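PDB 5MY5: ABC transporter periplasmic substrate-binding protein from Desulfovibrio alaskensis, which probably binds tungstate selectively in the periplasm and delivers it to the membrane components of an ABC transporter. Local coordinates for residues T39-L42 with D43-P47; I227-P231 with A232-K236. The protein carries 2 engineered substitutions. All blocks are in the same frame, centred on the assembly; numbering follows the deposited sequence.

Contact 1. Residues T39-L42 with D43-P47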
ATOM      1  N   THR A  39       2.350   8.308   3.643  1.00 21.06           N
ATOM      2  CA  THR A  39       1.826   9.014   2.466  1.00 22.11           C
ATOM      3  C   THR A  39       1.405  10.426   2.845  1.00 21.89           C
ATOM      4  O   THR A  39       1.240  11.256   1.960  1.00 22.75           O
ATOM      5  CB  THR A  39       0.554   8.353   1.846  1.00 22.74           C
ATOM      6  OG1 THR A  39      -0.556   8.364   2.775  1.00 20.69           O
ATOM      7  CG2 THR A  39       0.839   6.883   1.407  1.00 21.97           C
ATOM      8  N   GLY A  40       1.058  10.614   4.108  1.00 19.82           N
ATOM      9  CA  GLY A  40       0.500  11.873   4.606  1.00 21.13           C
ATOM     10  C   GLY A  40      -0.972  12.118   4.315  1.00 21.80           C
ATOM     11  O   GLY A  40      -1.497  13.191   4.671  1.00 20.54           O
ATOM     12  N   LEU A  41      -1.660  11.148   3.702  1.00 18.87           N
ATOM     13  CA  LEU A  41      -3.091  11.283   3.384  1.00 18.54           C
ATOM     14  C   LEU A  41      -3.911  11.657   4.634  1.00 18.41           C
ATOM     15  O   LEU A  41      -4.784  12.518   4.501  1.00 18.84           O
ATOM     16  CB  LEU A  41      -3.629  10.010   2.751  1.00 18.14           C
ATOM     17  CG  LEU A  41      -5.142  10.052   2.407  1.00 18.70           C
ATOM     18  CD1 LEU A  41      -5.441  11.014   1.327  1.00 18.32           C
ATOM     19  CD2 LEU A  41      -5.646   8.629   2.068  1.00 18.59           C
ATOM     20  N   LEU A  42      -3.720  10.995   5.732  1.00 18.92           N
ATOM     21  CA  LEU A  42      -4.521  11.234   6.940  1.00 17.15           C
ATOM     22  C   LEU A  42      -4.270  12.614   7.525  1.00 20.83           C
ATOM     23  O   LEU A  42      -5.168  13.213   8.084  1.00 18.78           O
ATOM     24  CB  LEU A  42      -4.254  10.171   8.028  1.00 18.68           C
ATOM     25  CG  LEU A  42      -4.804   8.778   7.647  1.00 18.64           C
ATOM     26  CD1 LEU A  42      -4.345   7.776   8.667  1.00 17.99           C
ATOM     27  CD2 LEU A  42      -6.333   8.754   7.502  1.00 21.63           C
ATOM     28  N   ASP A  43      -3.046  13.151   7.350  1.00 18.80           N
ATOM     29  CA  ASP A  43      -2.791  14.535   7.793  1.00 20.02           C
ATOM     30  C   ASP A  43      -3.623  15.520   7.017  1.00 22.67           C
ATOM     31  O   ASP A  43      -3.928  16.581   7.575  1.00 26.75           O
ATOM     32  CB  ASP A  43      -1.319  14.882   7.630  1.00 24.95           C
ATOM     33  CG  ASP A  43      -0.439  14.043   8.485  1.00 25.57           C
ATOM     34  OD1 ASP A  43      -0.670  13.921   9.671  1.00 30.80           O
ATOM     35  OD2 ASP A  43       0.565  13.480   7.993  1.00 35.62           O
ATOM     36  N   ASP A  44      -3.921  15.248   5.769  1.00 21.28           N
ATOM     37  CA  ASP A  44      -4.865  16.059   4.987  1.00 24.12           C
ATOM     38  C   ASP A  44      -6.298  15.807   5.307  1.00 24.23           C
ATOM     39  O   ASP A  44      -7.110  16.739   5.399  1.00 25.17           O
ATOM     40  CB  ASP A  44      -4.656  15.777   3.487  1.00 29.90           C
ATOM     41  CG  ASP A  44      -3.999  16.886   2.761  1.00 39.57           C
ATOM     42  OD1 ASP A  44      -2.913  17.338   3.225  1.00 45.17           O
ATOM     43  OD2 ASP A  44      -4.579  17.260   1.713  1.00 40.80           O
ATOM     44  N   LEU A  45      -6.686  14.522   5.447  1.00 19.99           N
ATOM     45  CA  LEU A  45      -8.085  14.155   5.633  1.00 20.84           C
ATOM     46  C   LEU A  45      -8.591  14.476   7.010  1.00 21.38           C
ATOM     47  O   LEU A  45      -9.787  14.837   7.160  1.00 21.05           O
ATOM     48  CB  LEU A  45      -8.294  12.639   5.352  1.00 19.79           C
ATOM     49  CG  LEU A  45      -8.162  12.253   3.911  1.00 22.37           C
ATOM     50  CD1 LEU A  45      -8.441  10.739   3.802  1.00 23.36           C
ATOM     51  CD2 LEU A  45      -9.062  13.025   2.902  1.00 25.15           C
ATOM     52  N   ALA A  46      -7.774  14.231   8.013  1.00 19.94           N
ATOM     53  CA  ALA A  46      -8.270  14.304   9.398  1.00 20.85           C
ATOM     54  C   ALA A  46      -8.876  15.709   9.782  1.00 23.21           C
ATOM     55  O   ALA A  46      -9.980  15.777  10.301  1.00 21.40           O
ATOM     56  CB  ALA A  46      -7.251  13.856  10.397  1.00 24.49           C
ATOM     57  N   PRO A  47      -8.231  16.832   9.396  1.00 22.61           N
ATOM     58  CA  PRO A  47      -8.883  18.122   9.752  1.00 23.52           C
ATOM     59  C   PRO A  47     -10.166  18.338   8.968  1.00 21.70           C
ATOM     60  O   PRO A  47     -11.137  18.908   9.488  1.00 23.79           O
ATOM     61  CB  PRO A  47      -7.849  19.188   9.331  1.00 24.62           C
ATOM     62  CG  PRO A  47      -6.582  18.481   9.136  1.00 25.73           C
ATOM     63  CD  PRO A  47      -6.851  17.012   8.937  1.00 23.25           C
TER
HETATM   64  O   HOH W   1      -0.361  15.568   4.237  1.00 33.06           O

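Contact 2. Residues I227-P231 with A232-K236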
ATOM      1  N   ILE A 227     -12.493  -0.863   8.571  1.00 14.24           N
ATOM      2  CA  ILE A 227     -13.234  -1.931   9.303  1.00 15.07           C
ATOM      3  C   ILE A 227     -13.489  -1.443  10.706  1.00 15.06           C
ATOM      4  O   ILE A 227     -12.597  -1.361  11.548  1.00 15.43           O
ATOM      5  CB  ILE A 227     -12.332  -3.202   9.413  1.00 16.61           C
ATOM      6  CG1 ILE A 227     -11.881  -3.674   8.036  1.00 18.75           C
ATOM      7  CG2 ILE A 227     -13.151  -4.296  10.074  1.00 17.96           C
ATOM      8  CD1 ILE A 227     -10.737  -4.709   8.047  1.00 20.12           C
ATOM      9  N   PRO A 228     -14.771  -1.138  11.014  1.00 16.00           N
ATOM     10  CA  PRO A 228     -15.187  -0.869  12.387  1.00 16.87           C
ATOM     11  C   PRO A 228     -14.916  -2.099  13.289  1.00 16.72           C
ATOM     12  O   PRO A 228     -15.251  -3.207  12.859  1.00 17.07           O
ATOM     13  CB  PRO A 228     -16.676  -0.562  12.263  1.00 16.52           C
ATOM     14  CG  PRO A 228     -16.834  -0.032  10.858  1.00 17.80           C
ATOM     15  CD  PRO A 228     -15.863  -0.941  10.062  1.00 17.55           C
ATOM     16  N   VAL A 229     -14.403  -1.840  14.443  1.00 16.44           N
ATOM     17  CA  VAL A 229     -14.221  -2.937  15.462  1.00 17.65           C
ATOM     18  C   VAL A 229     -15.639  -3.282  15.934  1.00 19.82           C
ATOM     19  O   VAL A 229     -16.485  -2.468  16.091  1.00 20.36           O
ATOM     20  CB  VAL A 229     -13.290  -2.465  16.540  1.00 17.04           C
ATOM     21  CG1 VAL A 229     -13.236  -3.441  17.758  1.00 17.62           C
ATOM     22  CG2 VAL A 229     -11.892  -2.292  16.020  1.00 17.49           C
ATOM     23  N   ASN A 230     -15.889  -4.573  16.120  1.00 18.22           N
ATOM     24  CA  ASN A 230     -17.241  -5.107  16.388  1.00 20.15           C
ATOM     25  C   ASN A 230     -17.605  -4.971  17.856  1.00 20.13           C
ATOM     26  O   ASN A 230     -16.882  -5.446  18.709  1.00 20.90           O
ATOM     27  CB  ASN A 230     -17.266  -6.576  15.971  1.00 20.97           C
ATOM     28  CG  ASN A 230     -18.660  -7.088  15.878  1.00 20.41           C
ATOM     29  OD1 ASN A 230     -19.548  -6.670  16.589  1.00 23.80           O
ATOM     30  ND2 ASN A 230     -18.852  -8.036  14.972  1.00 23.15           N
ATOM     31  N   PRO A 231     -18.698  -4.270  18.168  1.00 23.55           N
ATOM     32  CA  PRO A 231     -19.145  -4.090  19.571  1.00 24.53           C
ATOM     33  C   PRO A 231     -19.480  -5.404  20.317  1.00 24.24           C
ATOM     34  O   PRO A 231     -19.412  -5.472  21.546  1.00 23.30           O
ATOM     35  CB  PRO A 231     -20.409  -3.199  19.434  1.00 25.08           C
ATOM     36  CG  PRO A 231     -20.410  -2.729  18.072  1.00 27.67           C
ATOM     37  CD  PRO A 231     -19.549  -3.542  17.215  1.00 23.58           C
ATOM     38  N   ALA A 232     -19.710  -6.439  19.564  1.00 22.79           N
ATOM     39  CA  ALA A 232     -19.869  -7.782  20.175  1.00 25.23           C
ATOM     40  C   ALA A 232     -18.601  -8.313  20.746  1.00 29.47           C
ATOM     41  O   ALA A 232     -18.633  -9.123  21.694  1.00 28.78           O
ATOM     42  CB  ALA A 232     -20.422  -8.720  19.155  1.00 24.82           C
ATOM     43  N   HIS A 233     -17.467  -7.888  20.200  1.00 25.17           N
ATOM     44  CA  HIS A 233     -16.146  -8.258  20.755  1.00 23.86           C
ATOM     45  C   HIS A 233     -15.632  -7.210  21.733  1.00 24.43           C
ATOM     46  O   HIS A 233     -14.978  -7.541  22.746  1.00 24.96           O
ATOM     47  CB  HIS A 233     -15.146  -8.454  19.584  1.00 24.63           C
ATOM     48  CG  HIS A 233     -13.796  -8.939  20.006  1.00 25.76           C
ATOM     49  ND1 HIS A 233     -13.592 -10.198  20.535  1.00 26.12           N
ATOM     50  CD2 HIS A 233     -12.596  -8.312  20.041  1.00 25.58           C
ATOM     51  CE1 HIS A 233     -12.304 -10.345  20.812  1.00 29.23           C
ATOM     52  NE2 HIS A 233     -11.675  -9.200  20.537  1.00 27.36           N
ATOM     53  N   CYS A 234     -15.928  -5.925  21.473  1.00 21.57           N
ATOM     54  CA  CYS A 234     -15.423  -4.819  22.320  1.00 25.26           C
ATOM     55  C   CYS A 234     -16.622  -3.967  22.666  1.00 26.01           C
ATOM     56  O   CYS A 234     -16.998  -3.052  21.918  1.00 23.57           O
ATOM     57  CB  CYS A 234     -14.416  -4.010  21.486  1.00 25.35           C
ATOM     58  SG  CYS A 234     -13.008  -4.923  20.866  1.00 24.33           S
ATOM     59  N   PRO A 235     -17.264  -4.210  23.843  1.00 25.29           N
ATOM     60  CA  PRO A 235     -18.582  -3.581  23.927  1.00 26.39           C
ATOM     61  C   PRO A 235     -18.532  -2.087  24.125  1.00 23.78           C
ATOM     62  O   PRO A 235     -19.591  -1.473  23.930  1.00 24.81           O
ATOM     63  CB  PRO A 235     -19.259  -4.317  25.094  1.00 29.95           C
ATOM     64  CG  PRO A 235     -18.638  -5.659  25.031  1.00 32.08           C
ATOM     65  CD  PRO A 235     -17.193  -5.446  24.632  1.00 29.65           C
ATOM     66  N   LYS A 236     -17.394  -1.509  24.529  1.00 23.39           N
ATOM     67  CA  LYS A 236     -17.308  -0.071  24.758  1.00 24.34           C
ATOM     68  C   LYS A 236     -16.805   0.681  23.507  1.00 26.03           C
ATOM     69  O   LYS A 236     -16.418   1.855  23.621  1.00 25.57           O
ATOM     70  CB  LYS A 236     -16.405   0.230  25.983  1.00 24.65           C
ATOM     71  CG  LYS A 236     -17.016  -0.348  27.280  1.00 28.51           C
ATOM     72  CD  LYS A 236     -16.460   0.284  28.507  1.00 33.45           C
ATOM     73  CE  LYS A 236     -17.140  -0.328  29.737  1.00 42.47           C
ATOM     74  NZ  LYS A 236     -16.906   0.526  30.935  1.00 51.50           N
TER

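Contact 1. Residues T39-L42 with D43-P47
Leu41 and Leu45, one helical turn apart, make the close apolar contact here: CG of Leu41 lies 3.6 Å from CD1 of Leu45, and the two side chains pass each other at a slant. Leu41 carries its CG anti to the backbone N (chi1 179°), whereas Leu45 swings its own back beside the backbone N (chi1 -70°), which turns the two branched ends toward each other. Phe261 and Phe269 pack on Leu41, and Trp248 and Met249 of helix 239-250 on Leu45, so this face is buried. Beneath it runs a regular i to i+4 bond from Leu45 N to Leu41 O, 2.9 Å long.

Gly40 is the N-cap of helix 41-53 in the PBP superfamily domain and, with phi 79°, also the residue at which the preceding helix breaks off. Across that break an ST turn links Leu41 N to Thr39 OG1 at 3.1 Å, nearly straight.

The solvent side is looser. From helix N-H groups Gly40 O receives weak bonds, from Asp43 N and Asp44 N, the latter at 3.4 Å. A water donates to Gly40 O at 2.7 Å and, over a longer 3.3 Å, to Asp44 OD1, joining this exposed carboxylate to the cap.

Contact 2. Residues I227-P231 with A232-K236
With chi1 at -165°, Asn230 extends its CG away from its own backbone N and beside the carbonyl carbon, and chi2 of -31° then carries OD1 forward to the backbone N of Ala232. The Ala232 N to Asn230 OD1 bond is 3.0 Å and fairly straight, but the donor stands above the plane of the amide carbonyl. This side-chain oxygen accepting from the N-H two residues on forms an Asx turn, set just after strand 221-228.

The main-chain oxygen of the same asparagine is gripped twice. Cys234 N reaches Asn230 O at 3.0 Å in the carbonyl plane, while His233 N comes to it at 2.9 Å from above that plane, so the chain from 230 to 234 curls into one helix-like turn without becoming a regular helix. Pro231 and Pro235 add CA-H...O contacts: Pro231 CA meets Cys234 O at 3.3 Å, and Pro235 CA meets Pro231 O at 3.2 Å.

On the buried side, Val229 places CG1 anti to its backbone N (chi1 170°), and this methyl touches Cys234 SG at 3.5 Å. That sulfur is bonded to Cys74, and the imidazole of His233 makes a hydrogen bond through NE2 with Glu72 O while its ring meets Phe95. Hydrogen bonds to both oxygens of Asn230 therefore shape the turn that presents Cys234, and the disulfide then ties it covalently to the chain just after helix 64-72, with an apolar methyl against the sulfur.

Contacts 1 and 2 follow one another in the chain and do not touch: their centres are 25 Å apart and their nearest atoms about 11 Å. The centre of contact 1 lies about 15 Å, and that of contact 2 about 25 Å, from the centre of the chain, which makes contact 2 the more peripheral. The sheet connects them indirectly. Helix 41-53 packs on strand 56-62, which pairs with strand 27-33; that strand pairs with 78-81, itself antiparallel to strand 221-228, from which contact 2 departs. Helix 239-250, which follows contact 2, also reaches Leu45 of contact 1. No tungstate is bound in this structure, and the coordinates place neither contact at its site.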